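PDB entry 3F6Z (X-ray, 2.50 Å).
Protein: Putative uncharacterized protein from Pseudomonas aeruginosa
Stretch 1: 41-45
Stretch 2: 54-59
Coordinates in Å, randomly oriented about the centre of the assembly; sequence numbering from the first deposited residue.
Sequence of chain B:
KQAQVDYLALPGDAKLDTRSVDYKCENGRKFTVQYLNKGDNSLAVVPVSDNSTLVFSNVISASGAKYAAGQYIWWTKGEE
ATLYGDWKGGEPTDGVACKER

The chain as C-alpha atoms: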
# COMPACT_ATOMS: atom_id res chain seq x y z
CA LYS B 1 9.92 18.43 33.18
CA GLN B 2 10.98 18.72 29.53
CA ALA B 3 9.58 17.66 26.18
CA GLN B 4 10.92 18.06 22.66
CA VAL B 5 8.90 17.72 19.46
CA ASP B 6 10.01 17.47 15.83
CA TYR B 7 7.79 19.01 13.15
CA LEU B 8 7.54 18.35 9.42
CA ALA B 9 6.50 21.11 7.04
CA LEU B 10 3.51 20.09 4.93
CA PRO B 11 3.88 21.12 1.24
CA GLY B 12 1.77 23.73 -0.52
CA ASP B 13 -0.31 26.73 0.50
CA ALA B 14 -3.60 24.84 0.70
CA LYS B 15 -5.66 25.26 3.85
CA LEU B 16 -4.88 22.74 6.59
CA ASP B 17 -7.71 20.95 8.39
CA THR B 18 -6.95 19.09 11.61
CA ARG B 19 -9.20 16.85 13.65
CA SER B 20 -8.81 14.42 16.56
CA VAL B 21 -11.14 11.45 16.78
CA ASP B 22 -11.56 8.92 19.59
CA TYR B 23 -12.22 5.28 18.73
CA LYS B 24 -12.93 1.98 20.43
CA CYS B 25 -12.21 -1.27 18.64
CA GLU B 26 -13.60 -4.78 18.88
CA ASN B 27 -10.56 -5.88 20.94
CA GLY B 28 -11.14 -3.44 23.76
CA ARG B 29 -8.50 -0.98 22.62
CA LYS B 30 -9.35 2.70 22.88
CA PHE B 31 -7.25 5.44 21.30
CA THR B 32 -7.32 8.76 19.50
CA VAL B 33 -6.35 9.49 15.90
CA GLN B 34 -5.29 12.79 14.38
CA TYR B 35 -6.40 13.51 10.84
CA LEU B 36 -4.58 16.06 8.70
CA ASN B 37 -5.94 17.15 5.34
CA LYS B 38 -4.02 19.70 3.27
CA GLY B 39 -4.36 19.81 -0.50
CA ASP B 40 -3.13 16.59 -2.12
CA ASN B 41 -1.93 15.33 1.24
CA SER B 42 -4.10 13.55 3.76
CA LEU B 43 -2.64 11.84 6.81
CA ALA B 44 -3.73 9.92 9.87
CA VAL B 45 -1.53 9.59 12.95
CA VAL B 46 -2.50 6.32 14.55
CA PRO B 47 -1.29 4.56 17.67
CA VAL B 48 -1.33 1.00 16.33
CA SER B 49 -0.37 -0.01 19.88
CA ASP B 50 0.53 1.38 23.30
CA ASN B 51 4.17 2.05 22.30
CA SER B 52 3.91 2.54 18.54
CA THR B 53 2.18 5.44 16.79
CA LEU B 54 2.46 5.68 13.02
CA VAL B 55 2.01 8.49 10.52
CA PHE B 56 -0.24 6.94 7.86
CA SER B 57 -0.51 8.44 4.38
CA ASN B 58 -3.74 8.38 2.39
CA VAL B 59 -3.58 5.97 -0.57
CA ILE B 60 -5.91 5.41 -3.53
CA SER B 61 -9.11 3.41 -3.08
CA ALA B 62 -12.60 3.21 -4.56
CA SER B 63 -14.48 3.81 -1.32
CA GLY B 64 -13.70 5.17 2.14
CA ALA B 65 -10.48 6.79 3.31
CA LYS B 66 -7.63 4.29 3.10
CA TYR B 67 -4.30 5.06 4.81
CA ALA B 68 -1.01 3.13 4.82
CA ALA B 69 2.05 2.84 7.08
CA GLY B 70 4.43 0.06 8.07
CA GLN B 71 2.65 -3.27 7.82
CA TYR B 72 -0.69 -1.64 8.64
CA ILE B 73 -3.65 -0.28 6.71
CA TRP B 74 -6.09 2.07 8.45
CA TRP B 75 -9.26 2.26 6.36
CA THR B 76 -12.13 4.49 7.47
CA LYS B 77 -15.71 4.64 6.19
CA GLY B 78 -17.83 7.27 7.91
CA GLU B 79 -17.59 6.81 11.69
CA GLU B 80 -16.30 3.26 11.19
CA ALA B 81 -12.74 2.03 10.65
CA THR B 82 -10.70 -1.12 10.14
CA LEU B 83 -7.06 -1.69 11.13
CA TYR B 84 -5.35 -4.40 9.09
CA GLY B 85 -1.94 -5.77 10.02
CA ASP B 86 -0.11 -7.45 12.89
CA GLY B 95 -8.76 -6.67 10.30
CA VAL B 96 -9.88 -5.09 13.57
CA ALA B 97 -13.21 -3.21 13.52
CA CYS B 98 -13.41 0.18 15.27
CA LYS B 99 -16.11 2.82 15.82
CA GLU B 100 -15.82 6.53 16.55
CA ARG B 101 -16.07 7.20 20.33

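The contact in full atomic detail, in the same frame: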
# COMPACT_ATOMS: atom_id res chain seq x y z
N ASN B 41 -2.33 16.17 0.13
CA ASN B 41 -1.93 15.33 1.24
C ASN B 41 -3.02 15.14 2.26
O ASN B 41 -3.75 16.08 2.61
CB ASN B 41 -0.68 15.89 1.92
CG ASN B 41 0.54 15.87 1.02
OD1 ASN B 41 1.00 16.91 0.56
ND2 ASN B 41 1.05 14.67 0.75
N SER B 42 -3.12 13.92 2.75
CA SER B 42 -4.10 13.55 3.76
C SER B 42 -3.42 12.50 4.62
O SER B 42 -3.01 11.45 4.12
CB SER B 42 -5.35 12.99 3.08
OG SER B 42 -6.28 12.53 4.03
N LEU B 43 -3.31 12.77 5.91
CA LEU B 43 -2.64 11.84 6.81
C LEU B 43 -3.48 11.48 8.01
O LEU B 43 -4.46 12.14 8.33
CB LEU B 43 -1.32 12.45 7.30
CG LEU B 43 -0.41 13.08 6.24
CD1 LEU B 43 0.71 13.86 6.94
CD2 LEU B 43 0.16 12.00 5.32
N ALA B 44 -3.07 10.41 8.68
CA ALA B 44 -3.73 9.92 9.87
C ALA B 44 -2.64 9.39 10.78
O ALA B 44 -1.90 8.48 10.42
CB ALA B 44 -4.70 8.79 9.51
N VAL B 45 -2.53 10.00 11.96
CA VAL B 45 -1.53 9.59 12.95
C VAL B 45 -2.25 8.60 13.86
O VAL B 45 -3.15 8.96 14.61
CB VAL B 45 -1.01 10.82 13.75
CG1 VAL B 45 0.12 10.40 14.68
CG2 VAL B 45 -0.51 11.90 12.78
N LEU B 54 2.01 5.48 14.39
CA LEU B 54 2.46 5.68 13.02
C LEU B 54 1.78 6.79 12.25
O LEU B 54 0.60 7.04 12.42
CB LEU B 54 2.30 4.39 12.23
CG LEU B 54 2.98 3.13 12.79
CD1 LEU B 54 2.72 1.97 11.83
CD2 LEU B 54 4.47 3.37 12.95
N VAL B 55 2.55 7.44 11.38
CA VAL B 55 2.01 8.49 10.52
C VAL B 55 1.59 7.78 9.24
O VAL B 55 2.44 7.38 8.44
CB VAL B 55 3.09 9.55 10.16
CG1 VAL B 55 2.50 10.57 9.17
CG2 VAL B 55 3.59 10.27 11.43
N PHE B 56 0.28 7.60 9.05
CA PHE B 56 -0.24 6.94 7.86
C PHE B 56 -0.49 7.96 6.75
O PHE B 56 -0.91 9.08 7.02
CB PHE B 56 -1.56 6.24 8.14
CG PHE B 56 -1.45 5.03 9.03
CD1 PHE B 56 -1.03 5.15 10.35
CD2 PHE B 56 -1.81 3.77 8.54
CE1 PHE B 56 -0.98 4.04 11.19
CE2 PHE B 56 -1.76 2.64 9.37
CZ PHE B 56 -1.35 2.78 10.70
N SER B 57 -0.26 7.55 5.51
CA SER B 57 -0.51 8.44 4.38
C SER B 57 -1.68 7.88 3.56
O SER B 57 -1.77 6.68 3.32
CB SER B 57 0.74 8.55 3.50
OG SER B 57 0.49 9.41 2.40
N ASN B 58 -2.57 8.76 3.16
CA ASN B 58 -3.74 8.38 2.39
C ASN B 58 -3.33 7.80 1.03
O ASN B 58 -2.54 8.41 0.30
CB ASN B 58 -4.64 9.60 2.20
CG ASN B 58 -5.90 9.28 1.43
OD1 ASN B 58 -6.73 8.49 1.86
ND2 ASN B 58 -6.04 9.91 0.28
N VAL B 59 -3.87 6.63 0.70
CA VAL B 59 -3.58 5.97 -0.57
C VAL B 59 -4.88 5.76 -1.35
O VAL B 59 -5.97 5.76 -0.78
CB VAL B 59 -2.86 4.61 -0.36
CG1 VAL B 59 -1.47 4.84 0.21
CG2 VAL B 59 -3.67 3.72 0.58
O HOH W 1 -0.44 12.35 1.86

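Residues 41-45 and 54-59 are neighbouring antiparallel strands: their N-to-C directions differ by 152°, their axes approach to 4.6 Å, and the CA-CA pairs fix the register as Leu43 with Ser57, Ala44 with Phe56, and Val45 with Val55. Together they bury 372 Å² against one another.

Asn41 opens the first strand without touching the second. At Ser42 the ladder begins, where Asn58 N donates to Ser42 O at 2.9 Å with an N-H...O angle of 154°. The side chains also meet here, Ser42 CB lying 3.6 Å from Asn58 CB. Ser42 N points to a water, which accepts its hydrogen at 3.2 Å and donates to Ser57 OG, 3.1 Å from the water oxygen; this bridge supplements the direct backbone bonds.

Leu43 and Ser57 form a non-hydrogen-bonded pair, with CA atoms 4.7 Å apart. Instead, Leu43 CA approaches Phe56 O at 3.3 Å, a CA-H...O contact whose angle at hydrogen is 124°. The leucine (chi1 m, chi2 t) brings CD2 to 3.7 Å from Ser57 CA, while its CD1 lies 4.4 Å from Val55 CG1, a loose apolar contact on the face shared by Leu43, Val45, Val55 and Ser57.

Ala44 and Phe56 are the hydrogen-bonded pair, joined in both directions: Ala44 N donates to Phe56 O (3.0 Å, 159°), and Phe56 N donates to Ala44 O (2.7 Å, 157°). Their side chains occupy the other face, with Ala44 CB 4.3 Å from Phe56 CB. Ala44 O also lies at the edge of the phenylalanine ring, near its plane.

At Val45 the pattern alternates again. Val45 CA is 4.4 Å from Val55 CA, and the pairing is non-hydrogen-bonded; Val45 CA makes a CA-H...O contact with Leu54 O at 3.4 Å, with an angle at hydrogen of 141°.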